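Local coordinates for regulatory protein AsnC (Escherichia coli, PDB 2CG4) that activates asnA transcription, regulates its own gene and represses gidA expression post-transcriptionally, as a DNA-binding regulator of the Lrp/AsnC family, at residues L76-A79 with K80-P83. The protein carries 1 engineered substitution. Sequence-based numbering, arbitrary orientation.
Sequences LKSA and KDYP
Leu76 and Tyr82 meet where strand 68-76 turns into helix 82-90, in the first beta-alpha-beta crossover of the ferredoxin-like ligand-binding domain; a short 3-10 turn makes the link. The buried side of this turn is closely packed. The CD1 branch of Leu76 packs against the last residues of the turn, with CD1 3.4 Å from Tyr82 N and 3.8 Å from Asp81 CB, and thus lies against the peptide joining the turn to the helix. A backbone bond fixes the same peptide: Tyr82 N donates to Ala79 O over 3.3 Å, approaching from above the carbonyl plane, 49° out of it. The ring of Tyr82 swings away from the turn, CG anti to the backbone N (chi1 167°), to meet the ring of Tyr100; its OH bonds to Gln143 OE1 of another subunit. Tyr100 belongs to the asparagine pocket, as does Ser106, whose OG bonds to Leu76 N, so the turn borders the effector site, and the side chain of Ala79 lies about 6 Å from a bound asparagine.

The polar side of the turn is looser, with Lys80 exposed and Asp81 partly so. Here Asp81 folds its carboxylate back over Ser78, and Ser78 OG gives a weak hydrogen bond to Asp81 OD2 (3.3 Å). In Lys80 a bend at chi4 (-64°) turns the ammonium group back along the turn. Asp131 OD1 of a neighbouring subunit offers this ammonium a long, weak ion pair. The hydroxyl of Ser78 thus bridges lysine and aspartate, donating weakly to Asp81 OD2 and accepting from Lys80 NZ, 3.1 Å from Ser78 OG.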
loop_
_atom_site.group_PDB
_atom_site.type_symbol
_atom_site.label_atom_id
_atom_site.label_comp_id
_atom_site.label_asym_id
_atom_site.label_seq_id
_atom_site.Cartn_x
_atom_site.Cartn_y
_atom_site.Cartn_z
ATOM N N LEU A 76 0.233 -15.906 2.912
ATOM C CA LEU A 76 0.580 -17.023 3.767
ATOM C C LEU A 76 1.463 -16.536 4.907
ATOM O O LEU A 76 2.074 -15.468 4.809
ATOM C CB LEU A 76 1.346 -18.071 2.960
ATOM C CG LEU A 76 0.613 -18.761 1.815
ATOM C CD1 LEU A 76 1.548 -19.713 1.128
ATOM C CD2 LEU A 76 -0.619 -19.477 2.320
ATOM N N LYS A 77 1.545 -17.326 5.978
ATOM C CA LYS A 77 2.249 -16.899 7.175
ATOM C C LYS A 77 3.725 -16.945 6.897
ATOM O O LYS A 77 4.508 -16.187 7.472
ATOM C CB LYS A 77 1.906 -17.805 8.356
ATOM C CG LYS A 77 0.548 -17.506 8.981
ATOM C CD LYS A 77 0.053 -18.692 9.772
ATOM C CE LYS A 77 -1.314 -18.420 10.340
ATOM N NZ LYS A 77 -1.867 -19.631 11.014
ATOM N N SER A 78 4.094 -17.847 5.999
ATOM C CA SER A 78 5.456 -17.951 5.518
ATOM C C SER A 78 5.429 -18.578 4.125
ATOM O O SER A 78 4.536 -19.360 3.805
ATOM C CB SER A 78 6.297 -18.780 6.500
ATOM O OG SER A 78 6.293 -20.160 6.178
ATOM N N ALA A 79 6.395 -18.214 3.290
ATOM C CA ALA A 79 6.284 -18.417 1.841
ATOM C C ALA A 79 6.472 -19.867 1.448
ATOM O O ALA A 79 5.902 -20.324 0.448
ATOM C CB ALA A 79 7.284 -17.549 1.112
ATOM N N LYS A 80 7.274 -20.590 2.232
ATOM C CA LYS A 80 7.500 -22.021 1.996
ATOM C C LYS A 80 6.202 -22.821 2.072
ATOM O O LYS A 80 6.178 -24.008 1.755
ATOM C CB LYS A 80 8.526 -22.588 2.984
ATOM C CG LYS A 80 8.173 -22.352 4.435
ATOM C CD LYS A 80 8.703 -23.453 5.322
ATOM C CE LYS A 80 7.946 -23.488 6.642
ATOM N NZ LYS A 80 8.146 -22.241 7.440
ATOM N N ASP A 81 5.128 -22.153 2.484
ATOM C CA ASP A 81 3.856 -22.798 2.800
ATOM C C ASP A 81 2.982 -23.008 1.565
ATOM O O ASP A 81 1.919 -23.619 1.653
ATOM C CB ASP A 81 3.087 -21.957 3.831
ATOM C CG ASP A 81 3.574 -22.177 5.257
ATOM O OD1 ASP A 81 4.262 -23.200 5.513
ATOM O OD2 ASP A 81 3.257 -21.322 6.122
ATOM N N TYR A 82 3.427 -22.482 0.426
ATOM C CA TYR A 82 2.663 -22.522 -0.823
ATOM C C TYR A 82 2.172 -23.913 -1.252
ATOM O O TYR A 82 0.981 -24.092 -1.525
ATOM C CB TYR A 82 3.475 -21.896 -1.952
ATOM C CG TYR A 82 2.915 -22.150 -3.336
ATOM C CD1 TYR A 82 1.639 -21.706 -3.691
ATOM C CD2 TYR A 82 3.668 -22.823 -4.299
ATOM C CE1 TYR A 82 1.124 -21.930 -4.963
ATOM C CE2 TYR A 82 3.161 -23.051 -5.570
ATOM C CZ TYR A 82 1.891 -22.601 -5.891
ATOM O OH TYR A 82 1.400 -22.818 -7.145
ATOM N N PRO A 83 3.085 -24.903 -1.335
ATOM C CA PRO A 83 2.663 -26.247 -1.749
ATOM C C PRO A 83 1.526 -26.856 -0.913
ATOM O O PRO A 83 0.641 -27.509 -1.471
ATOM C CB PRO A 83 3.943 -27.069 -1.612
ATOM C CG PRO A 83 5.040 -26.076 -1.789
ATOM C CD PRO A 83 4.539 -24.845 -1.090
#